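Local coordinates for copper-transporting ATPase (Sulfolobus solfataricus, PDB 2YJ4), which probably couples ATP hydrolysis to the transport of copper ions across the cell membrane, this piece comprising its cytosolic phosphorylation and nucleotide-binding domains, at residues Thr30-Lys35 with Ile156-Asp161; Val88-Glu93 with Arg100-Asp105; Asp161-Val166 with Gln176-Asn181; Val201-Asp206 with Ala215-Ser220. The protein carries 1 engineered substitution. All coordinates share one frame; numbering follows the deposited sequence.

Interaction 1 of 4, residues Thr30-Lys35 with Ile156-Asp161; sequences TIIFNK and IILSGD. Engineered in segment 30-35: N34 (natural residue Asp). With PO4 (phosphate ion), chain D.
I156 O lies near the edge of the F33 ring, close to its plane, and the carboxylate of D161 is approached from above, K35 NZ standing well out of its plane, 2.9 Å from D161 OD2, in a salt bridge. Both lie along one parallel strand pair at the centre of the haloacid dehalogenase fold, which forms the phosphorylation domain of P-type ATPases, the ring midway and the salt bridge beyond the C-terminal end. Strands 30-34 and 154-158 exchange alternating backbone bonds: I156 N to I31 O, F33 N to I156 O (2.7 Å), L158 N to F33 O and, where the first strand ends, K35 N to L158 O. On one face of the sheet I32 and I156 lie side by side, and I32 CG2 presses on L158 CG at 3.6 Å. I157 occupies the other face with F33, whose side chain also touches helix 35-39.

The C-terminal ends of the strands form part of the phosphate- and ATP-binding site. N34, an engineered replacement for the natural aspartate, occupies the position phosphorylated in the DKTGT motif of this family; its ND2 bonds to I204 O on the next strand. K35, S159, G160 and D161 all belong to an ATP site seen for this protein. K35 sends CG away from its backbone N (chi1 -164°), and later bends carry the amine past S159 to D161, the two side chains crossing at about a right angle. A phosphate ion, probably from the crystallisation liquor, rests beside N34 CB and is shared with K187 and T36; G160 N holds its O2 at 2.9 Å.

Interaction 2 of 4, residues Val88-Glu93 with Arg100-Asp105; sequences VKDFKE and RGKISD
R100 lays its side chain over K92 and on toward D90, on one face of the hairpin, and can be followed step by step. R100 CB lies 3.8 Å from K92 O. With CG anti to the backbone N (chi1 167°), the bend at chi2 sets R100 CD 4.0 Å from K92 CB, and the one at chi3 then carries R100 NE to 3.6 Å from D90 O, which lies at the edge of the guanidinium and in its plane, too distant for a hydrogen bond. At the tip, R100 NH2 comes no nearer than 4.4 Å to D90 CB.

This is an antiparallel beta hairpin with a beta bulge. K89 pairs with K102 through two bonds, K89 N to K102 O and K102 N to K89 O; beyond the bulge K92 N donates to R100 O, while the return bond from R100 N is weak. The extra residue sits where the chain turns at D90, and F91 CA is left close to R100 O, at 3.2 Å. D90 and K102 run side by side in the same direction, K102 CE being 3.5 Å from D90 OD2, although its amine stays beyond salt-bridge range.

Strand 91-93 is an edge strand of the antiparallel sheet of the nucleotide-binding domain, with 98-103 next and 106-111 behind it. R100 and K102 touch I107 there, while V88 CG2 meets I103 CG1 and both residues pack against helix 53-63.

Interaction 3 of 4, residues Asp161-Val166 with Gln176-Asn181; sequences DKEDKV and QEYYSN
E163 and Y178 cross at about a right angle, the carboxylate and ring planes 42° apart, with E163 OE1 at the ring edge and in its plane, 3.4 Å from Y178 CE1. The glutamate gets there by swinging CG to the far side of CB from its own amide (chi1 161°) and folding sharply at chi2, which brings the carboxylate back toward S180. S180 OG donates to E163 OE1 at 3.0 Å, reaching its anti side 20° out of the carboxylate plane. One oxygen thus faces both the serine hydroxyl and the ring edge. V166, one helical turn later, approaches the same ring obliquely: V166 CG1 lies 3.3 Å from Y178 CD1, and its other branch, CG2, rests on S180 CB at 3.6 Å. S180 CB also touches D161 O, at 3.2 Å. That carbonyl accepts a bond from N181 N (2.7 Å), while the D161 side chain is engaged with K35.

The contact closes a beta-alpha-beta unit of the phosphorylation domain. From strand 154-158 the chain passes through helix 163-173, with K162 as N-cap, to strand 178-179 at the sheet edge; Y178 packs on I157 and farther along that helix on K167 and S170.

Interaction 4 of 4, residues Val201-Asp206 with Ala215-Ser220; sequences VLMIGD and ALADVS
L202 and M203 pair in parallel with V219 and S220, V219 N donating to V201 O (3.1 Å) and M203 N to V219 O (3.0 Å). Strand 201-205, helix 211-216 and strand 219-223 make a beta-alpha-beta unit of the Rossmann-like haloacid dehalogenase core, and the contact lies where the second strand begins. Its side chains divide between the two faces of the sheet. L202 and V219 share one: L202 CD1 lies 3.4 Å from V219 CG2, with the two chains crossing obliquely. V219 departs from a staggered torsion (chi1 15°), its CG2 being the closer branch and CG1 4.0 Å from L202 CD1. M203 and S220 occupy the other face, where M203 CB meets the methyl of A217 at 3.9 Å.

M203 extends away from its own amide (chi1 165°), and the thioether leads off toward N34 of strand 30-34 and I191 of helix 184-196. Buried V201 also packs on I32 and L194. The strand leads into G205 and D206, the start of the GDGVND signature of P-type ATPases, and D206 N is held by D210 OD2.

D218, just before strand 219-223, grips the first residue of strand 201-205. Its backbone N makes a weak bond to V201 O, which already serves V219, and its side chain turns back on the same residue: V201 N points almost straight at D218 OD2, 3.0 Å away, meeting it on the anti side, 34° out of the carboxylate plane.

How the interactions relate
Three of the four contacts share the mixed, mostly parallel sheet of the phosphorylation domain. Strands 219-223, 201-205, 30-34, 154-158 and 178-179 lie in that order, so interaction 1 is central, with interaction 4 on one flank (centres 10 Å away) and interaction 3 on the other (9 Å, sharing D161). Backbone bonds join interaction 1 to both. Interaction 2 belongs to the antiparallel sheet of the nucleotide-binding domain, its centre 39 Å from that of interaction 1. That domain is inserted between the two strands of interaction 1; interactions 3 and 4 follow. The bound AMP lies about 7 Å from the F91 and 8 Å from the D161 side chain, consistent with domains closing for phosphoryl transfer.

Interaction 1 of 4, residues Thr30-Lys35 with Ile156-Asp161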
loop_
_atom_site.group_PDB
_atom_site.type_symbol
_atom_site.label_atom_id
_atom_site.label_comp_id
_atom_site.label_asym_id
_atom_site.label_seq_id
_atom_site.Cartn_x
_atom_site.Cartn_y
_atom_site.Cartn_z
ATOM N N THR A 30 -0.415 4.896 -20.975
ATOM C CA THR A 30 0.100 5.249 -19.658
ATOM C C THR A 30 -0.425 4.282 -18.608
ATOM O O THR A 30 -1.634 4.085 -18.484
ATOM C CB THR A 30 -0.290 6.681 -19.280
ATOM O OG1 THR A 30 0.184 7.585 -20.286
ATOM C CG2 THR A 30 0.302 7.065 -17.931
ATOM N N ILE A 31 0.494 3.666 -17.871
ATOM C CA ILE A 31 0.139 2.712 -16.821
ATOM C C ILE A 31 0.520 3.303 -15.477
ATOM O O ILE A 31 1.708 3.528 -15.213
ATOM C CB ILE A 31 0.890 1.363 -16.977
ATOM C CG1 ILE A 31 0.732 0.817 -18.388
ATOM C CG2 ILE A 31 0.351 0.320 -15.985
ATOM C CD1 ILE A 31 -0.605 0.141 -18.621
ATOM N N ILE A 32 -0.469 3.567 -14.631
ATOM C CA ILE A 32 -0.165 4.135 -13.317
ATOM C C ILE A 32 -0.366 3.135 -12.191
ATOM O O ILE A 32 -1.434 2.548 -12.067
ATOM C CB ILE A 32 -1.016 5.352 -13.006
ATOM C CG1 ILE A 32 -0.807 6.443 -14.067
ATOM C CG2 ILE A 32 -0.647 5.881 -11.635
ATOM C CD1 ILE A 32 -1.792 7.631 -13.939
ATOM N N PHE A 33 0.666 2.922 -11.386
ATOM C CA PHE A 33 0.522 2.053 -10.234
ATOM C C PHE A 33 0.367 2.858 -8.975
ATOM O O PHE A 33 1.221 3.682 -8.671
ATOM C CB PHE A 33 1.747 1.176 -10.065
ATOM C CG PHE A 33 1.882 0.124 -11.115
ATOM C CD1 PHE A 33 1.269 -1.109 -10.959
ATOM C CD2 PHE A 33 2.623 0.363 -12.257
ATOM C CE1 PHE A 33 1.398 -2.092 -11.920
ATOM C CE2 PHE A 33 2.758 -0.616 -13.227
ATOM C CZ PHE A 33 2.145 -1.848 -13.057
ATOM N N ASN A 34 -0.718 2.626 -8.244
ATOM C CA ASN A 34 -0.745 2.996 -6.836
ATOM C C ASN A 34 0.182 2.056 -6.086
ATOM O O ASN A 34 0.185 0.854 -6.340
ATOM C CB ASN A 34 -2.153 2.911 -6.266
ATOM C CG ASN A 34 -3.061 3.969 -6.834
ATOM O OD1 ASN A 34 -2.974 5.144 -6.454
ATOM N ND2 ASN A 34 -3.945 3.567 -7.760
ATOM N N LYS A 35 0.980 2.595 -5.176
ATOM C CA LYS A 35 1.981 1.796 -4.493
ATOM C C LYS A 35 1.368 0.722 -3.590
ATOM O O LYS A 35 1.412 -0.468 -3.913
ATOM C CB LYS A 35 2.934 2.678 -3.680
ATOM C CG LYS A 35 4.211 1.953 -3.258
ATOM C CD LYS A 35 4.931 2.555 -2.057
ATOM C CE LYS A 35 4.239 2.186 -0.761
ATOM N NZ LYS A 35 5.201 2.067 0.373
ATOM N N ILE A 156 3.917 5.300 -14.382
ATOM C CA ILE A 156 3.933 6.242 -13.282
ATOM C C ILE A 156 3.549 5.520 -11.997
ATOM O O ILE A 156 2.651 4.667 -11.994
ATOM C CB ILE A 156 2.936 7.412 -13.535
ATOM C CG1 ILE A 156 3.253 8.112 -14.867
ATOM C CG2 ILE A 156 2.948 8.392 -12.364
ATOM C CD1 ILE A 156 2.258 9.194 -15.259
ATOM N N ILE A 157 4.226 5.852 -10.905
ATOM C CA ILE A 157 3.804 5.364 -9.603
ATOM C C ILE A 157 3.278 6.502 -8.730
ATOM O O ILE A 157 3.891 7.557 -8.650
ATOM C CB ILE A 157 4.924 4.659 -8.870
ATOM C CG1 ILE A 157 5.428 3.478 -9.713
ATOM C CG2 ILE A 157 4.428 4.199 -7.493
ATOM C CD1 ILE A 157 6.614 2.740 -9.115
ATOM N N LEU A 158 2.128 6.264 -8.101
ATOM C CA LEU A 158 1.504 7.178 -7.146
ATOM C C LEU A 158 1.315 6.530 -5.769
ATOM O O LEU A 158 1.001 5.345 -5.675
ATOM C CB LEU A 158 0.122 7.573 -7.657
ATOM C CG LEU A 158 0.021 8.204 -9.034
ATOM C CD1 LEU A 158 -1.432 8.518 -9.329
ATOM C CD2 LEU A 158 0.895 9.443 -9.099
ATOM N N SER A 159 1.488 7.305 -4.706
ATOM C CA SER A 159 1.057 6.872 -3.369
ATOM C C SER A 159 0.899 8.033 -2.388
ATOM O O SER A 159 1.448 9.113 -2.594
ATOM C CB SER A 159 1.991 5.805 -2.773
ATOM O OG SER A 159 3.305 6.297 -2.609
ATOM N N GLY A 160 0.139 7.795 -1.324
ATOM C CA GLY A 160 0.030 8.754 -0.240
ATOM C C GLY A 160 1.168 8.537 0.737
ATOM O O GLY A 160 1.165 9.073 1.848
ATOM N N ASP A 161 2.146 7.739 0.312
ATOM C CA ASP A 161 3.261 7.364 1.170
ATOM C C ASP A 161 4.359 8.382 1.035
ATOM O O ASP A 161 4.382 9.148 0.081
ATOM C CB ASP A 161 3.799 5.985 0.790
ATOM C CG ASP A 161 3.787 5.013 1.954
ATOM O OD1 ASP A 161 2.768 4.966 2.676
ATOM O OD2 ASP A 161 4.796 4.300 2.143
HETATM P P PO4 D . -1.398 4.324 -1.798
HETATM O O1 PO4 D . 0.080 4.073 -2.013
HETATM O O2 PO4 D . -1.728 5.765 -2.128
HETATM O O3 PO4 D . -2.180 3.385 -2.681
HETATM O O4 PO4 D . -1.777 4.134 -0.334
#

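Interaction 2 of 4, residues Val88-Glu93 with Arg100-Asp105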
loop_
_atom_site.group_PDB
_atom_site.type_symbol
_atom_site.label_atom_id
_atom_site.label_comp_id
_atom_site.label_asym_id
_atom_site.label_seq_id
_atom_site.Cartn_x
_atom_site.Cartn_y
_atom_site.Cartn_z
ATOM N N VAL A 88 -1.219 -4.431 31.002
ATOM C CA VAL A 88 -1.445 -2.996 30.831
ATOM C C VAL A 88 -2.753 -2.544 31.483
ATOM O O VAL A 88 -3.781 -3.217 31.357
ATOM C CB VAL A 88 -1.567 -2.648 29.331
ATOM C CG1 VAL A 88 -1.923 -1.172 29.142
ATOM C CG2 VAL A 88 -0.299 -3.049 28.573
ATOM N N LYS A 89 -2.722 -1.388 32.140
ATOM C CA LYS A 89 -3.926 -0.798 32.731
ATOM C C LYS A 89 -4.343 0.519 32.043
ATOM O O LYS A 89 -3.501 1.235 31.495
ATOM C CB LYS A 89 -3.739 -0.594 34.248
ATOM C CG LYS A 89 -3.972 -1.866 35.089
ATOM C CD LYS A 89 -3.360 -1.754 36.498
ATOM C CE LYS A 89 -3.595 -3.031 37.329
ATOM N NZ LYS A 89 -2.884 -3.084 38.658
ATOM N N ASP A 90 -5.639 0.830 32.075
ATOM C CA ASP A 90 -6.155 2.084 31.519
ATOM C C ASP A 90 -5.711 2.267 30.071
ATOM O O ASP A 90 -5.191 3.307 29.687
ATOM C CB ASP A 90 -5.707 3.285 32.360
ATOM C CG ASP A 90 -5.916 3.068 33.850
ATOM O OD1 ASP A 90 -6.878 2.362 34.223
ATOM O OD2 ASP A 90 -5.120 3.604 34.655
ATOM N N PHE A 91 -5.918 1.246 29.268
ATOM C CA PHE A 91 -5.552 1.312 27.874
ATOM C C PHE A 91 -6.520 2.197 27.119
ATOM O O PHE A 91 -7.716 2.203 27.405
ATOM C CB PHE A 91 -5.561 -0.084 27.269
ATOM C CG PHE A 91 -5.548 -0.087 25.783
ATOM C CD1 PHE A 91 -4.362 0.078 25.088
ATOM C CD2 PHE A 91 -6.723 -0.264 25.069
ATOM C CE1 PHE A 91 -4.342 0.056 23.705
ATOM C CE2 PHE A 91 -6.714 -0.273 23.691
ATOM C CZ PHE A 91 -5.518 -0.119 23.006
ATOM N N LYS A 92 -5.997 2.913 26.132
ATOM C CA LYS A 92 -6.808 3.798 25.325
ATOM C C LYS A 92 -6.274 3.868 23.905
ATOM O O LYS A 92 -5.114 4.232 23.699
ATOM C CB LYS A 92 -6.771 5.202 25.930
ATOM C CG LYS A 92 -8.121 5.874 26.061
ATOM C CD LYS A 92 -8.489 6.039 27.526
ATOM C CE LYS A 92 -8.713 4.682 28.193
ATOM N NZ LYS A 92 -8.589 4.731 29.692
ATOM N N GLU A 93 -7.109 3.519 22.928
ATOM C CA GLU A 93 -6.830 3.888 21.541
ATOM C C GLU A 93 -7.213 5.352 21.367
ATOM O O GLU A 93 -7.894 5.917 22.218
ATOM C CB GLU A 93 -7.632 3.034 20.567
ATOM C CG GLU A 93 -6.885 1.846 19.980
ATOM C CD GLU A 93 -7.826 0.852 19.303
ATOM O OE1 GLU A 93 -9.037 0.854 19.633
ATOM O OE2 GLU A 93 -7.357 0.073 18.443
ATOM N N ARG A 100 -2.322 4.221 24.218
ATOM C CA ARG A 100 -1.830 4.722 25.474
ATOM C C ARG A 100 -2.231 3.714 26.539
ATOM O O ARG A 100 -3.215 2.992 26.381
ATOM C CB ARG A 100 -2.458 6.100 25.744
ATOM C CG ARG A 100 -2.288 6.616 27.155
ATOM C CD ARG A 100 -3.637 6.927 27.793
ATOM N NE ARG A 100 -3.671 6.531 29.201
ATOM C CZ ARG A 100 -3.233 7.292 30.200
ATOM N NH1 ARG A 100 -2.730 8.499 29.947
ATOM N NH2 ARG A 100 -3.294 6.849 31.451
ATOM N N GLY A 101 -1.475 3.654 27.622
ATOM C CA GLY A 101 -1.731 2.661 28.641
ATOM C C GLY A 101 -0.705 2.792 29.740
ATOM O O GLY A 101 0.295 3.478 29.573
ATOM N N LYS A 102 -0.955 2.135 30.867
ATOM C CA LYS A 102 -0.118 2.307 32.050
ATOM C C LYS A 102 0.431 0.959 32.512
ATOM O O LYS A 102 -0.317 0.001 32.664
ATOM C CB LYS A 102 -0.907 2.999 33.169
ATOM C CG LYS A 102 -0.047 3.462 34.342
ATOM C CD LYS A 102 -0.671 3.094 35.684
ATOM C CE LYS A 102 -1.906 3.934 36.001
ATOM N NZ LYS A 102 -1.561 5.154 36.787
ATOM N N ILE A 103 1.746 0.896 32.697
ATOM C CA ILE A 103 2.447 -0.307 33.130
ATOM C C ILE A 103 3.412 0.072 34.233
ATOM O O ILE A 103 4.190 1.019 34.069
ATOM C CB ILE A 103 3.349 -0.881 32.009
ATOM C CG1 ILE A 103 2.551 -1.242 30.764
ATOM C CG2 ILE A 103 4.111 -2.082 32.498
ATOM C CD1 ILE A 103 3.448 -1.413 29.543
ATOM N N SER A 104 3.393 -0.671 35.339
ATOM C CA SER A 104 4.310 -0.415 36.446
ATOM C C SER A 104 4.370 1.066 36.846
ATOM O O SER A 104 5.453 1.619 37.075
ATOM C CB SER A 104 5.716 -0.916 36.096
ATOM O OG SER A 104 5.711 -2.317 35.909
ATOM N N ASP A 105 3.208 1.705 36.925
ATOM C CA ASP A 105 3.149 3.103 37.321
ATOM C C ASP A 105 3.812 4.036 36.305
ATOM O O ASP A 105 4.184 5.173 36.647
ATOM C CB ASP A 105 3.798 3.291 38.696
ATOM C CG ASP A 105 2.990 2.649 39.816
ATOM O OD1 ASP A 105 1.763 2.900 39.881
ATOM O OD2 ASP A 105 3.581 1.889 40.619
#

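Interaction 3 of 4, residues Asp161-Val166 with Gln176-Asn181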
loop_
_atom_site.group_PDB
_atom_site.type_symbol
_atom_site.label_atom_id
_atom_site.label_comp_id
_atom_site.label_asym_id
_atom_site.label_seq_id
_atom_site.Cartn_x
_atom_site.Cartn_y
_atom_site.Cartn_z
ATOM N N ASP A 161 2.146 7.739 0.312
ATOM C CA ASP A 161 3.261 7.364 1.170
ATOM C C ASP A 161 4.359 8.382 1.035
ATOM O O ASP A 161 4.382 9.148 0.081
ATOM C CB ASP A 161 3.799 5.985 0.790
ATOM C CG ASP A 161 3.787 5.013 1.954
ATOM O OD1 ASP A 161 2.768 4.966 2.676
ATOM O OD2 ASP A 161 4.796 4.300 2.143
ATOM N N LYS A 162 5.281 8.378 1.986
ATOM C CA LYS A 162 6.290 9.429 2.057
ATOM C C LYS A 162 7.374 9.295 1.002
ATOM O O LYS A 162 7.749 8.192 0.610
ATOM C CB LYS A 162 6.897 9.491 3.456
ATOM C CG LYS A 162 5.844 9.694 4.530
ATOM C CD LYS A 162 4.950 10.874 4.181
ATOM C CE LYS A 162 3.692 10.873 5.028
ATOM N NZ LYS A 162 4.014 10.734 6.478
ATOM N N GLU A 163 7.866 10.446 0.558
ATOM C CA GLU A 163 8.864 10.550 -0.503
ATOM C C GLU A 163 10.056 9.600 -0.356
ATOM O O GLU A 163 10.746 9.301 -1.337
ATOM C CB GLU A 163 9.362 11.995 -0.577
ATOM C CG GLU A 163 10.692 12.176 -1.283
ATOM C CD GLU A 163 10.543 12.414 -2.773
ATOM O OE1 GLU A 163 9.492 12.032 -3.341
ATOM O OE2 GLU A 163 11.481 12.991 -3.371
ATOM N N ASP A 164 10.310 9.144 0.869
ATOM C CA ASP A 164 11.424 8.237 1.129
ATOM C C ASP A 164 11.040 6.803 0.757
ATOM O O ASP A 164 11.795 6.091 0.093
ATOM C CB ASP A 164 11.858 8.323 2.599
ATOM N N LYS A 165 9.857 6.385 1.188
ATOM C CA LYS A 165 9.359 5.057 0.862
ATOM C C LYS A 165 9.131 4.900 -0.646
ATOM O O LYS A 165 9.423 3.859 -1.224
ATOM C CB LYS A 165 8.073 4.778 1.639
ATOM C CG LYS A 165 8.015 5.506 2.987
ATOM C CD LYS A 165 7.554 4.591 4.125
ATOM C CE LYS A 165 8.646 3.597 4.487
ATOM N NZ LYS A 165 8.855 3.479 5.964
ATOM N N VAL A 166 8.630 5.944 -1.289
ATOM C CA VAL A 166 8.327 5.871 -2.708
ATOM C C VAL A 166 9.587 5.942 -3.596
ATOM O O VAL A 166 9.774 5.119 -4.496
ATOM C CB VAL A 166 7.302 6.949 -3.101
ATOM C CG1 VAL A 166 6.930 6.839 -4.576
ATOM C CG2 VAL A 166 6.069 6.828 -2.223
ATOM N N GLN A 176 11.333 6.087 -13.402
ATOM C CA GLN A 176 11.818 7.443 -13.206
ATOM C C GLN A 176 10.722 8.314 -12.628
ATOM O O GLN A 176 10.983 9.166 -11.781
ATOM C CB GLN A 176 12.312 8.036 -14.526
ATOM N N GLU A 177 9.491 8.090 -13.083
ATOM C CA GLU A 177 8.385 8.988 -12.762
ATOM C C GLU A 177 7.436 8.475 -11.678
ATOM O O GLU A 177 6.685 7.513 -11.884
ATOM C CB GLU A 177 7.605 9.333 -14.023
ATOM C CG GLU A 177 6.708 10.537 -13.845
ATOM C CD GLU A 177 6.418 11.244 -15.150
ATOM O OE1 GLU A 177 6.619 10.624 -16.226
ATOM O OE2 GLU A 177 5.997 12.423 -15.091
ATOM N N TYR A 178 7.475 9.138 -10.527
ATOM C CA TYR A 178 6.655 8.777 -9.379
ATOM C C TYR A 178 6.291 10.029 -8.602
ATOM O O TYR A 178 6.914 11.069 -8.780
ATOM C CB TYR A 178 7.420 7.833 -8.460
ATOM C CG TYR A 178 8.557 8.497 -7.728
ATOM C CD1 TYR A 178 8.341 9.146 -6.520
ATOM C CD2 TYR A 178 9.846 8.484 -8.248
ATOM C CE1 TYR A 178 9.368 9.759 -5.845
ATOM C CE2 TYR A 178 10.885 9.096 -7.583
ATOM C CZ TYR A 178 10.642 9.734 -6.377
ATOM O OH TYR A 178 11.670 10.353 -5.698
ATOM N N TYR A 179 5.288 9.912 -7.734
ATOM C CA TYR A 179 4.795 11.016 -6.924
ATOM C C TYR A 179 4.378 10.496 -5.551
ATOM O O TYR A 179 3.608 9.540 -5.460
ATOM C CB TYR A 179 3.596 11.665 -7.606
ATOM C CG TYR A 179 3.919 12.336 -8.918
ATOM C CD1 TYR A 179 4.985 13.218 -9.028
ATOM C CD2 TYR A 179 3.162 12.083 -10.054
ATOM C CE1 TYR A 179 5.284 13.836 -10.239
ATOM C CE2 TYR A 179 3.451 12.694 -11.261
ATOM C CZ TYR A 179 4.509 13.566 -11.348
ATOM O OH TYR A 179 4.802 14.166 -12.548
ATOM N N SER A 180 4.875 11.132 -4.491
ATOM C CA SER A 180 4.634 10.686 -3.117
ATOM C C SER A 180 3.827 11.691 -2.312
ATOM O O SER A 180 3.656 12.829 -2.734
ATOM C CB SER A 180 5.963 10.437 -2.407
ATOM O OG SER A 180 6.735 11.622 -2.347
ATOM N N ASN A 181 3.345 11.265 -1.145
ATOM C CA ASN A 181 2.557 12.120 -0.249
ATOM C C ASN A 181 1.290 12.665 -0.898
ATOM O O ASN A 181 0.937 13.841 -0.733
ATOM C CB ASN A 181 3.398 13.276 0.304
ATOM C CG ASN A 181 2.738 13.955 1.497
ATOM O OD1 ASN A 181 1.912 13.348 2.186
ATOM N ND2 ASN A 181 3.095 15.217 1.747
#

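Interaction 4 of 4, residues Val201-Asp206 with Ala215-Ser220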
loop_
_atom_site.group_PDB
_atom_site.type_symbol
_atom_site.label_atom_id
_atom_site.label_comp_id
_atom_site.label_asym_id
_atom_site.label_seq_id
_atom_site.Cartn_x
_atom_site.Cartn_y
_atom_site.Cartn_z
ATOM N N VAL A 201 -5.146 6.212 -19.798
ATOM C CA VAL A 201 -4.539 5.741 -18.576
ATOM C C VAL A 201 -5.159 4.449 -18.065
ATOM O O VAL A 201 -6.389 4.332 -17.928
ATOM C CB VAL A 201 -4.632 6.827 -17.493
ATOM C CG1 VAL A 201 -4.127 6.286 -16.143
ATOM C CG2 VAL A 201 -3.858 8.069 -17.936
ATOM N N LEU A 202 -4.296 3.472 -17.808
ATOM C CA LEU A 202 -4.703 2.256 -17.112
ATOM C C LEU A 202 -4.077 2.319 -15.732
ATOM O O LEU A 202 -2.880 2.588 -15.605
ATOM C CB LEU A 202 -4.243 0.996 -17.851
ATOM C CG LEU A 202 -4.742 -0.322 -17.232
ATOM C CD1 LEU A 202 -4.887 -1.403 -18.277
ATOM C CD2 LEU A 202 -3.849 -0.788 -16.096
ATOM N N MET A 203 -4.885 2.108 -14.699
ATOM C CA MET A 203 -4.387 2.223 -13.331
ATOM C C MET A 203 -4.709 0.991 -12.535
ATOM O O MET A 203 -5.812 0.450 -12.611
ATOM C CB MET A 203 -4.950 3.451 -12.600
ATOM C CG MET A 203 -4.757 3.421 -11.057
ATOM S SD MET A 203 -5.351 4.944 -10.270
ATOM C CE MET A 203 -5.014 6.045 -11.637
ATOM N N ILE A 204 -3.726 0.554 -11.769
ATOM C CA ILE A 204 -3.943 -0.523 -10.835
ATOM C C ILE A 204 -3.942 0.065 -9.425
ATOM O O ILE A 204 -3.054 0.837 -9.069
ATOM C CB ILE A 204 -2.890 -1.633 -10.992
ATOM C CG1 ILE A 204 -2.843 -2.108 -12.442
ATOM C CG2 ILE A 204 -3.226 -2.807 -10.093
ATOM C CD1 ILE A 204 -1.689 -1.561 -13.243
ATOM N N GLY A 205 -4.954 -0.293 -8.647
ATOM C CA GLY A 205 -5.089 0.198 -7.289
ATOM C C GLY A 205 -5.547 -0.873 -6.319
ATOM O O GLY A 205 -5.758 -2.027 -6.697
ATOM N N ASP A 206 -5.731 -0.468 -5.066
ATOM C CA ASP A 206 -5.980 -1.385 -3.962
ATOM C C ASP A 206 -6.217 -0.592 -2.689
ATOM O O ASP A 206 -5.279 -0.024 -2.113
ATOM C CB ASP A 206 -4.760 -2.278 -3.739
ATOM C CG ASP A 206 -4.897 -3.166 -2.514
ATOM O OD1 ASP A 206 -4.821 -2.628 -1.385
ATOM O OD2 ASP A 206 -5.071 -4.403 -2.681
ATOM N N ALA A 215 -11.679 5.058 -10.436
ATOM C CA ALA A 215 -12.963 5.309 -11.069
ATOM C C ALA A 215 -12.789 6.238 -12.256
ATOM O O ALA A 215 -13.630 6.277 -13.152
ATOM C CB ALA A 215 -13.929 5.902 -10.073
ATOM N N LEU A 216 -11.675 6.964 -12.263
ATOM C CA LEU A 216 -11.440 8.011 -13.245
ATOM C C LEU A 216 -10.485 7.550 -14.346
ATOM O O LEU A 216 -10.346 8.212 -15.376
ATOM C CB LEU A 216 -10.872 9.253 -12.558
ATOM C CG LEU A 216 -10.795 10.541 -13.381
ATOM C CD1 LEU A 216 -12.186 10.975 -13.818
ATOM C CD2 LEU A 216 -10.107 11.672 -12.601
ATOM N N ALA A 217 -9.818 6.421 -14.123
ATOM C CA ALA A 217 -8.933 5.867 -15.141
ATOM C C ALA A 217 -9.722 5.398 -16.363
ATOM O O ALA A 217 -10.908 5.072 -16.265
ATOM C CB ALA A 217 -8.090 4.731 -14.584
ATOM N N ASP A 218 -9.051 5.382 -17.508
ATOM C CA ASP A 218 -9.653 4.908 -18.750
ATOM C C ASP A 218 -9.912 3.412 -18.657
ATOM O O ASP A 218 -10.924 2.911 -19.114
ATOM C CB ASP A 218 -8.761 5.267 -19.950
ATOM C CG ASP A 218 -8.792 6.761 -20.265
ATOM O OD1 ASP A 218 -9.735 7.201 -20.973
ATOM O OD2 ASP A 218 -7.890 7.492 -19.787
ATOM N N VAL A 219 -8.985 2.694 -18.052
ATOM C CA VAL A 219 -9.289 1.341 -17.614
ATOM C C VAL A 219 -8.693 1.142 -16.231
ATOM O O VAL A 219 -7.571 1.570 -15.954
ATOM C CB VAL A 219 -8.836 0.256 -18.621
ATOM C CG1 VAL A 219 -7.867 0.839 -19.638
ATOM C CG2 VAL A 219 -8.242 -0.953 -17.905
ATOM N N SER A 220 -9.471 0.517 -15.361
ATOM C CA SER A 220 -9.086 0.410 -13.977
ATOM C C SER A 220 -8.992 -1.048 -13.537
ATOM O O SER A 220 -9.881 -1.851 -13.818
ATOM C CB SER A 220 -10.084 1.174 -13.108
ATOM O OG SER A 220 -11.406 0.751 -13.378
#